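Pbp related beta-lactamase (Pyrococcus abyssi, PDB 2QMI) probably hydrolyses peptide or related amide bonds as a self-compartmentalizing, octameric peptidase of the penicillin-binding protein and beta-lactamase family. Local coordinates at residues L114-A119 with L131-P136; A141-M146 with L161-V166; I401-E406 with M424-Y429. All coordinates share one frame; numbering follows the deposited sequence.

Interaction 1 of 3, residues L114-A119 with L131-P136; sequences LGYAEA and LPVSTP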
loop_
_atom_site.group_PDB
_atom_site.type_symbol
_atom_site.label_atom_id
_atom_site.label_comp_id
_atom_site.label_asym_id
_atom_site.label_seq_id
_atom_site.Cartn_x
_atom_site.Cartn_y
_atom_site.Cartn_z
ATOM N N LEU A 114 -19.252 -27.429 22.703
ATOM C CA LEU A 114 -18.299 -26.491 23.251
ATOM C C LEU A 114 -17.433 -26.363 21.993
ATOM O O LEU A 114 -17.280 -27.330 21.255
ATOM C CB LEU A 114 -17.506 -27.131 24.405
ATOM C CG LEU A 114 -18.258 -27.967 25.460
ATOM C CD1 LEU A 114 -17.259 -28.473 26.507
ATOM C CD2 LEU A 114 -19.357 -27.145 26.124
ATOM N N GLY A 115 -16.894 -25.195 21.702
ATOM C CA GLY A 115 -16.080 -25.086 20.503
ATOM C C GLY A 115 -14.700 -25.693 20.694
ATOM O O GLY A 115 -13.753 -25.294 20.021
ATOM N N TYR A 116 -14.592 -26.668 21.597
ATOM C CA TYR A 116 -13.320 -27.313 21.914
ATOM C C TYR A 116 -12.468 -27.759 20.720
ATOM O O TYR A 116 -11.374 -27.242 20.521
ATOM C CB TYR A 116 -13.576 -28.477 22.904
ATOM C CG TYR A 116 -12.858 -29.786 22.619
ATOM C CD1 TYR A 116 -13.582 -30.966 22.421
ATOM C CD2 TYR A 116 -11.466 -29.841 22.499
ATOM C CE1 TYR A 116 -12.939 -32.166 22.100
ATOM C CE2 TYR A 116 -10.815 -31.033 22.180
ATOM C CZ TYR A 116 -11.559 -32.186 21.975
ATOM O OH TYR A 116 -10.925 -33.346 21.608
ATOM N N ALA A 117 -12.955 -28.705 19.927
ATOM C CA ALA A 117 -12.178 -29.193 18.794
ATOM C C ALA A 117 -11.907 -28.095 17.769
ATOM O O ALA A 117 -10.818 -28.028 17.200
ATOM C CB ALA A 117 -12.883 -30.370 18.138
ATOM N N GLU A 118 -12.898 -27.237 17.532
ATOM C CA GLU A 118 -12.734 -26.141 16.579
ATOM C C GLU A 118 -11.577 -25.233 16.999
ATOM O O GLU A 118 -10.707 -24.908 16.189
ATOM C CB GLU A 118 -14.019 -25.307 16.482
ATOM C CG GLU A 118 -15.175 -25.997 15.769
ATOM C CD GLU A 118 -15.895 -27.022 16.631
ATOM O OE1 GLU A 118 -15.533 -27.191 17.817
ATOM O OE2 GLU A 118 -16.841 -27.655 16.111
ATOM N N ALA A 119 -11.574 -24.830 18.268
ATOM C CA ALA A 119 -10.524 -23.960 18.804
ATOM C C ALA A 119 -9.156 -24.639 18.822
ATOM O O ALA A 119 -8.154 -24.028 18.470
ATOM C CB ALA A 119 -10.890 -23.502 20.202
ATOM N N LEU A 131 -6.400 -23.332 22.207
ATOM C CA LEU A 131 -6.889 -24.204 23.283
ATOM C C LEU A 131 -5.920 -25.392 23.338
ATOM O O LEU A 131 -6.227 -26.480 22.853
ATOM C CB LEU A 131 -8.314 -24.700 22.988
ATOM C CG LEU A 131 -8.978 -25.515 24.117
ATOM C CD1 LEU A 131 -9.045 -24.667 25.392
ATOM C CD2 LEU A 131 -10.378 -25.962 23.706
ATOM N N PRO A 132 -4.735 -25.191 23.938
ATOM C CA PRO A 132 -3.687 -26.206 24.068
ATOM C C PRO A 132 -4.003 -27.393 24.964
ATOM O O PRO A 132 -3.362 -27.580 25.993
ATOM C CB PRO A 132 -2.501 -25.398 24.582
ATOM C CG PRO A 132 -3.167 -24.418 25.486
ATOM C CD PRO A 132 -4.345 -23.959 24.650
ATOM N N VAL A 133 -4.993 -28.189 24.576
ATOM C CA VAL A 133 -5.369 -29.368 25.352
ATOM C C VAL A 133 -4.688 -30.588 24.745
ATOM O O VAL A 133 -5.288 -31.333 23.970
ATOM C CB VAL A 133 -6.903 -29.587 25.365
ATOM C CG1 VAL A 133 -7.562 -28.562 26.261
ATOM C CG2 VAL A 133 -7.462 -29.505 23.944
ATOM N N SER A 134 -3.423 -30.776 25.113
ATOM C CA SER A 134 -2.605 -31.874 24.610
ATOM C C SER A 134 -3.014 -33.254 25.108
ATOM O O SER A 134 -2.458 -34.264 24.674
ATOM C CB SER A 134 -1.145 -31.624 24.975
ATOM O OG SER A 134 -1.008 -31.472 26.379
ATOM N N THR A 135 -3.983 -33.303 26.016
ATOM C CA THR A 135 -4.435 -34.580 26.550
ATOM C C THR A 135 -5.920 -34.521 26.926
ATOM O O THR A 135 -6.439 -33.456 27.255
ATOM C CB THR A 135 -3.586 -34.976 27.787
ATOM O OG1 THR A 135 -3.747 -36.374 28.043
ATOM C CG2 THR A 135 -4.014 -34.200 29.015
ATOM N N PRO A 136 -6.626 -35.663 26.853
ATOM C CA PRO A 136 -8.049 -35.765 27.181
ATOM C C PRO A 136 -8.359 -35.262 28.579
ATOM O O PRO A 136 -9.433 -34.721 28.835
ATOM C CB PRO A 136 -8.323 -37.253 27.030
ATOM C CG PRO A 136 -7.441 -37.621 25.901
ATOM C CD PRO A 136 -6.145 -36.931 26.272
#

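Interaction 2 of 3, residues A141-M146 with L161-V166; sequences AFARDM and LNTGYV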
loop_
_atom_site.group_PDB
_atom_site.type_symbol
_atom_site.label_atom_id
_atom_site.label_comp_id
_atom_site.label_asym_id
_atom_site.label_seq_id
_atom_site.Cartn_x
_atom_site.Cartn_y
_atom_site.Cartn_z
ATOM N N ALA A 141 -10.916 -31.251 32.229
ATOM C CA ALA A 141 -10.705 -30.186 33.200
ATOM C C ALA A 141 -11.401 -28.937 32.653
ATOM O O ALA A 141 -12.274 -28.358 33.303
ATOM C CB ALA A 141 -9.212 -29.933 33.387
ATOM N N PHE A 142 -11.019 -28.547 31.441
ATOM C CA PHE A 142 -11.602 -27.393 30.755
ATOM C C PHE A 142 -13.146 -27.421 30.761
ATOM O O PHE A 142 -13.791 -26.413 31.041
ATOM C CB PHE A 142 -11.086 -27.360 29.309
ATOM C CG PHE A 142 -11.616 -26.216 28.490
ATOM C CD1 PHE A 142 -11.305 -24.900 28.818
ATOM C CD2 PHE A 142 -12.414 -26.458 27.376
ATOM C CE1 PHE A 142 -11.779 -23.836 28.044
ATOM C CE2 PHE A 142 -12.898 -25.401 26.592
ATOM C CZ PHE A 142 -12.579 -24.091 26.926
ATOM N N ALA A 143 -13.728 -28.577 30.459
ATOM C CA ALA A 143 -15.185 -28.724 30.406
ATOM C C ALA A 143 -15.874 -28.883 31.767
ATOM O O ALA A 143 -17.036 -29.280 31.834
ATOM C CB ALA A 143 -15.547 -29.914 29.501
ATOM N N ARG A 144 -15.174 -28.545 32.844
ATOM C CA ARG A 144 -15.728 -28.684 34.185
ATOM C C ARG A 144 -17.132 -28.112 34.413
ATOM O O ARG A 144 -17.905 -28.668 35.195
ATOM C CB ARG A 144 -14.769 -28.079 35.221
ATOM C CG ARG A 144 -15.216 -28.356 36.652
ATOM C CD ARG A 144 -14.135 -28.119 37.694
ATOM N NE ARG A 144 -13.982 -26.713 38.070
ATOM C CZ ARG A 144 -13.888 -26.297 39.333
ATOM N NH1 ARG A 144 -13.941 -27.179 40.326
ATOM N NH2 ARG A 144 -13.733 -25.008 39.610
ATOM N N ASP A 145 -17.470 -27.015 33.741
ATOM C CA ASP A 145 -18.777 -26.392 33.926
ATOM C C ASP A 145 -19.758 -26.647 32.782
ATOM O O ASP A 145 -20.736 -25.906 32.638
ATOM C CB ASP A 145 -18.619 -24.873 34.092
ATOM C CG ASP A 145 -17.578 -24.498 35.127
ATOM O OD1 ASP A 145 -17.701 -24.953 36.278
ATOM O OD2 ASP A 145 -16.636 -23.741 34.786
ATOM N N MET A 146 -19.520 -27.683 31.979
ATOM C CA MET A 146 -20.400 -27.955 30.840
ATOM C C MET A 146 -21.866 -28.168 31.219
ATOM O O MET A 146 -22.764 -27.987 30.393
ATOM C CB MET A 146 -19.882 -29.154 30.025
ATOM C CG MET A 146 -19.925 -30.491 30.730
ATOM S SD MET A 146 -19.093 -31.771 29.738
ATOM C CE MET A 146 -20.293 -32.004 28.408
ATOM N N LEU A 161 -21.604 -33.204 20.026
ATOM C CA LEU A 161 -20.672 -32.820 21.077
ATOM C C LEU A 161 -19.426 -33.704 21.113
ATOM O O LEU A 161 -19.494 -34.856 21.546
ATOM C CB LEU A 161 -21.385 -32.899 22.425
ATOM C CG LEU A 161 -20.622 -32.499 23.687
ATOM C CD1 LEU A 161 -20.296 -31.014 23.638
ATOM C CD2 LEU A 161 -21.465 -32.827 24.910
ATOM N N ASN A 162 -18.292 -33.163 20.670
ATOM C CA ASN A 162 -17.044 -33.926 20.681
ATOM C C ASN A 162 -16.624 -34.274 22.108
ATOM O O ASN A 162 -16.075 -35.343 22.358
ATOM C CB ASN A 162 -15.919 -33.147 20.004
ATOM C CG ASN A 162 -16.000 -33.197 18.486
ATOM O OD1 ASN A 162 -16.095 -34.273 17.888
ATOM N ND2 ASN A 162 -15.948 -32.027 17.855
ATOM N N THR A 163 -16.875 -33.363 23.039
ATOM C CA THR A 163 -16.534 -33.594 24.439
ATOM C C THR A 163 -17.311 -34.818 24.941
ATOM O O THR A 163 -16.919 -35.463 25.914
ATOM C CB THR A 163 -16.883 -32.355 25.302
ATOM O OG1 THR A 163 -16.095 -31.234 24.872
ATOM C CG2 THR A 163 -16.613 -32.627 26.776
ATOM N N GLY A 164 -18.413 -35.131 24.267
ATOM C CA GLY A 164 -19.201 -36.287 24.643
ATOM C C GLY A 164 -18.405 -37.577 24.491
ATOM O O GLY A 164 -18.481 -38.454 25.350
ATOM N N TYR A 165 -17.639 -37.702 23.411
ATOM C CA TYR A 165 -16.854 -38.920 23.207
ATOM C C TYR A 165 -15.524 -38.904 23.934
ATOM O O TYR A 165 -14.873 -39.938 24.071
ATOM C CB TYR A 165 -16.659 -39.209 21.714
ATOM C CG TYR A 165 -17.834 -39.963 21.126
ATOM C CD1 TYR A 165 -17.658 -41.193 20.497
ATOM C CD2 TYR A 165 -19.131 -39.460 21.245
ATOM C CE1 TYR A 165 -18.751 -41.910 19.998
ATOM C CE2 TYR A 165 -20.223 -40.160 20.756
ATOM C CZ TYR A 165 -20.030 -41.385 20.136
ATOM O OH TYR A 165 -21.118 -42.074 19.672
ATOM N N VAL A 166 -15.119 -37.728 24.396
ATOM C CA VAL A 166 -13.898 -37.629 25.172
ATOM C C VAL A 166 -14.244 -38.289 26.510
ATOM O O VAL A 166 -13.445 -39.045 27.071
ATOM C CB VAL A 166 -13.488 -36.158 25.399
ATOM C CG1 VAL A 166 -12.395 -36.075 26.471
ATOM C CG2 VAL A 166 -12.988 -35.557 24.085
#

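Interaction 3 of 3, residues I401-E406 with M424-Y429; sequences IPLFPE and MYAEFY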
loop_
_atom_site.group_PDB
_atom_site.type_symbol
_atom_site.label_atom_id
_atom_site.label_comp_id
_atom_site.label_asym_id
_atom_site.label_seq_id
_atom_site.Cartn_x
_atom_site.Cartn_y
_atom_site.Cartn_z
ATOM N N ILE A 401 -26.728 -9.243 -3.139
ATOM C CA ILE A 401 -27.971 -9.917 -2.763
ATOM C C ILE A 401 -27.781 -11.432 -2.620
ATOM O O ILE A 401 -27.115 -12.065 -3.452
ATOM C CB ILE A 401 -29.064 -9.709 -3.837
ATOM C CG1 ILE A 401 -29.427 -8.232 -3.941
ATOM C CG2 ILE A 401 -30.295 -10.545 -3.510
ATOM C CD1 ILE A 401 -30.473 -7.943 -5.003
ATOM N N PRO A 402 -28.360 -12.032 -1.558
ATOM C CA PRO A 402 -28.264 -13.475 -1.316
ATOM C C PRO A 402 -29.473 -14.182 -1.922
ATOM O O PRO A 402 -30.610 -13.843 -1.599
ATOM C CB PRO A 402 -28.257 -13.567 0.205
ATOM C CG PRO A 402 -29.223 -12.480 0.579
ATOM C CD PRO A 402 -28.817 -11.329 -0.340
ATOM N N LEU A 403 -29.232 -15.152 -2.801
ATOM C CA LEU A 403 -30.325 -15.891 -3.441
ATOM C C LEU A 403 -30.371 -17.372 -3.054
ATOM O O LEU A 403 -29.360 -18.082 -3.118
ATOM C CB LEU A 403 -30.219 -15.779 -4.964
ATOM C CG LEU A 403 -30.288 -14.390 -5.602
ATOM C CD1 LEU A 403 -30.175 -14.545 -7.111
ATOM C CD2 LEU A 403 -31.594 -13.694 -5.240
ATOM N N PHE A 404 -31.554 -17.834 -2.665
ATOM C CA PHE A 404 -31.750 -19.223 -2.265
ATOM C C PHE A 404 -32.487 -20.009 -3.340
ATOM O O PHE A 404 -33.633 -19.701 -3.659
ATOM C CB PHE A 404 -32.566 -19.283 -0.970
ATOM C CG PHE A 404 -31.797 -18.902 0.265
ATOM C CD1 PHE A 404 -30.691 -18.062 0.190
ATOM C CD2 PHE A 404 -32.209 -19.358 1.511
ATOM C CE1 PHE A 404 -30.006 -17.678 1.341
ATOM C CE2 PHE A 404 -31.535 -18.983 2.669
ATOM C CZ PHE A 404 -30.430 -18.141 2.584
ATOM N N PRO A 405 -31.843 -21.039 -3.913
ATOM C CA PRO A 405 -32.509 -21.832 -4.948
ATOM C C PRO A 405 -33.716 -22.563 -4.376
ATOM O O PRO A 405 -33.596 -23.278 -3.384
ATOM C CB PRO A 405 -31.411 -22.792 -5.402
ATOM C CG PRO A 405 -30.170 -21.996 -5.202
ATOM C CD PRO A 405 -30.412 -21.383 -3.843
ATOM N N GLU A 406 -34.875 -22.370 -5.000
ATOM C CA GLU A 406 -36.113 -23.004 -4.562
ATOM C C GLU A 406 -36.516 -24.020 -5.610
ATOM O O GLU A 406 -37.346 -24.889 -5.352
ATOM C CB GLU A 406 -37.226 -21.963 -4.414
ATOM C CG GLU A 406 -38.600 -22.532 -4.054
ATOM C CD GLU A 406 -39.734 -21.538 -4.325
ATOM O OE1 GLU A 406 -39.809 -20.497 -3.627
ATOM O OE2 GLU A 406 -40.553 -21.790 -5.245
ATOM N N MET A 424 -38.839 -12.606 -2.640
ATOM C CA MET A 424 -38.834 -12.030 -3.982
ATOM C C MET A 424 -37.995 -12.987 -4.843
ATOM O O MET A 424 -36.906 -13.397 -4.436
ATOM C CB MET A 424 -38.205 -10.634 -3.930
ATOM C CG MET A 424 -38.345 -9.830 -5.201
ATOM S SD MET A 424 -37.867 -8.092 -4.964
ATOM C CE MET A 424 -36.037 -8.218 -5.181
ATOM N N TYR A 425 -38.481 -13.337 -6.031
ATOM C CA TYR A 425 -37.767 -14.299 -6.863
ATOM C C TYR A 425 -36.947 -13.809 -8.046
ATOM O O TYR A 425 -37.187 -12.737 -8.608
ATOM C CB TYR A 425 -38.742 -15.350 -7.390
ATOM C CG TYR A 425 -39.608 -15.995 -6.337
ATOM C CD1 TYR A 425 -40.608 -15.264 -5.678
ATOM C CD2 TYR A 425 -39.460 -17.347 -6.023
ATOM C CE1 TYR A 425 -41.439 -15.870 -4.737
ATOM C CE2 TYR A 425 -40.285 -17.963 -5.082
ATOM C CZ TYR A 425 -41.274 -17.222 -4.446
ATOM O OH TYR A 425 -42.115 -17.845 -3.539
ATOM N N ALA A 426 -35.985 -14.646 -8.423
ATOM C CA ALA A 426 -35.116 -14.407 -9.569
ATOM C C ALA A 426 -35.199 -15.694 -10.396
ATOM O O ALA A 426 -35.472 -16.766 -9.851
ATOM C CB ALA A 426 -33.680 -14.159 -9.112
ATOM N N GLU A 427 -34.989 -15.589 -11.705
ATOM C CA GLU A 427 -35.043 -16.763 -12.578
ATOM C C GLU A 427 -33.896 -16.776 -13.575
ATOM O O GLU A 427 -33.613 -15.770 -14.220
ATOM C CB GLU A 427 -36.367 -16.823 -13.346
ATOM C CG GLU A 427 -37.587 -17.129 -12.495
ATOM C CD GLU A 427 -38.348 -15.880 -12.080
ATOM O OE1 GLU A 427 -38.808 -15.129 -12.971
ATOM O OE2 GLU A 427 -38.498 -15.654 -10.860
ATOM N N PHE A 428 -33.237 -17.925 -13.677
ATOM C CA PHE A 428 -32.120 -18.119 -14.592
ATOM C C PHE A 428 -32.570 -19.067 -15.701
ATOM O O PHE A 428 -33.033 -20.171 -15.416
ATOM C CB PHE A 428 -30.933 -18.745 -13.850
ATOM C CG PHE A 428 -30.209 -17.794 -12.941
ATOM C CD1 PHE A 428 -29.273 -16.900 -13.452
ATOM C CD2 PHE A 428 -30.472 -17.778 -11.575
ATOM C CE1 PHE A 428 -28.612 -16.004 -12.615
ATOM C CE2 PHE A 428 -29.815 -16.884 -10.730
ATOM C CZ PHE A 428 -28.885 -15.998 -11.252
ATOM N N TYR A 429 -32.452 -18.635 -16.955
ATOM C CA TYR A 429 -32.831 -19.476 -18.088
ATOM C C TYR A 429 -31.571 -19.882 -18.857
ATOM O O TYR A 429 -30.951 -19.048 -19.520
ATOM C CB TYR A 429 -33.793 -18.727 -19.024
ATOM C CG TYR A 429 -35.151 -18.395 -18.417
ATOM C CD1 TYR A 429 -35.323 -17.271 -17.608
ATOM C CD2 TYR A 429 -36.257 -19.221 -18.640
ATOM C CE1 TYR A 429 -36.568 -16.972 -17.031
ATOM C CE2 TYR A 429 -37.501 -18.939 -18.072
ATOM C CZ TYR A 429 -37.650 -17.810 -17.269
ATOM O OH TYR A 429 -38.884 -17.518 -16.719
#

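Interaction 1 of 3, residues L114-A119 with L131-P136
Leu-131 meets the first turn of helix 116-124 along two residues of that turn, Tyr-116 and Ala-119, and Val-133 extends the contact to the tyrosine ring. The three side-chain contacts are all apolar. The CB atoms of Ala-119 and Leu-131 stand 4.0 Å apart, where the backbones come nearest (5.8 Å between the two CA atoms). Leu-131 carries CG opposite its own backbone N (chi1 -174°), which brings CD2 to Tyr-116. There it lies 4.1 Å from Tyr-116 CB, near the ring plane at the edge. Val-133 CG2 approaches Tyr-116 CE2 at 4.1 Å and at a slant.

One polar atom also takes part, through packing: Tyr-116 O is 3.6 Å from Leu-131 CD2. The hydroxyl of the tyrosine looks elsewhere and hydrogen-bonds Asp-234 OD2.

Each segment also carries a backbone bond of its own. An inverse gamma turn centred on Pro-132 is closed by Val-133 N to Leu-131 O at 2.7 Å; it turns the proline away and gives both neighbouring side chains to the helix. On the other side, Gly-115 is the N-cap residue, and Ala-119 N bonds to Gly-115 O at 2.8 Å. Beyond the contact, Leu-131 packs on Ala-15 of the second subunit and Ala-119 on Thr-376 of the third.

With 168 Å² buried and every touching residue buried, carbon-to-carbon packing, with no cross-segment hydrogen bond among the contacts, carries the meeting of these two segments, while the polar tether of Tyr-116 runs to Asp-234.

Interaction 2 of 3, residues A141-M146 with L161-V166
Leu-161 and Thr-163 pack against Ala-143 and Met-146 in the helical lobe of the beta-lactamase/penicillin-binding-protein fold, where the start of helix 162-176 faces residues 143-146, at the far end of helix 136-142. The interface is small, 127 Å², and its four touching residues are all buried.

Leu-161 comes first, just ahead of the helix. Its CG is opposite the backbone N (chi1 -178°), and CD2 lies 3.8 Å from Met-146 CE, the two side chains crossing at a slant. Leu-161 O in turn accepts Gly-164 N at 2.9 Å, a bond of the helix's opening turn.

Asn-162 faces elsewhere: its OD1 accepts a hydrogen bond from Lys-62 NZ. With Lys-62 in an SxxK pattern, this is consistent with the asparagine of the (S/Y)xN element of the family.

Thr-163 is the nearest residue to the other segment by backbone, its CA 7.8 Å from that of Ala-143. CG2 does the touching, reaching Ala-143 CB at 4.0 Å, and it meets the end of the methionine tip to tip. Leu-114 lies against both Thr-163 and Ala-143, flanking the pair within the same chain.

Met-146 N bonds to Ala-143 O at 3.0 Å. In its side chain, chi1 (67°) and an extended chi2 carry SD to 4.0 Å from Thr-163 CG2, and the bend at chi3 (-72°) turns the methyl CE to 4.1 Å from the same carbon.

Interaction 3 of 3, residues I401-E406 with M424-Y429
Glu-406 and Tyr-425 make the closest approach of this contact, with Glu-406 OE1 3.0 Å from Tyr-425 CE2. The oxygen lies at the ring edge, near the ring plane, and the carboxylate and ring planes stand 89° apart. This geometry fits a carboxylate oxygen facing an aromatic C-H. Tyr-425 OH is farther from Glu-406 OE1, at 3.5 Å.

The second cluster is apolar and buried. Leu-403 CD1 touches Ala-426 CB at 4.1 Å and also reaches the edge of the Phe-428 ring, 4.3 Å from CE2. One leucine methyl thus spans two residues of strand 422-431 that lie two positions apart.

What positions these groups is partly torsional: Glu-406 places CG opposite the backbone N (chi1 176°) and runs extended from there, a shape that carries the carboxylate to the tyrosine ring edge. The rest is the closed antiparallel barrel of the octamerisation domain. Strands 400-408 and 422-431 are not direct neighbours; strand 412-419 lies between them in the sheet, and the CA directions of 403-406 and 425-428 are 88° apart. That intervening strand pairs with the first segment by backbone bonds, Phe-404 with Tyr-416 and Glu-406 with Lys-414.

Two lysines attend the pair, each on a different partner: Lys-414 makes a cation-pi contact with Tyr-425, and Glu-406 has a long, weak ion pair with Lys-423. Phe-404, next to Leu-403, stacks on Phe-404 of the third subunit.

The chemistry therefore divides in two, an apolar fit of Leu-403 with Ala-426 and Phe-428 and a more exposed carboxylate-aromatic edge contact, whose negative charge may be partly offset by Lys-423 at long range.

How the interactions relate
Interactions 1 and 2 form one continuous patch, their centres 9 Å apart. They touch directly: Leu-114 CD1 lies 3.4 Å from Thr-163 OG1, and Tyr-116 CD1 is 3.5 Å from that same oxygen. The patch adjoins the probable active site, since Tyr-116 of interaction 1 and Leu-161 of interaction 2 each lie near, without touching, the residues of a probable SxxK motif, among them Ser-59 and Lys-62. Interaction 3 belongs to the octamerisation domain, its centre about 40 Å from that of interaction 1 and about 42 Å from that of interaction 2. All three nevertheless border the third subunit, consistent with both the beta-lactamase-like part and the octamerisation part lying at subunit interfaces.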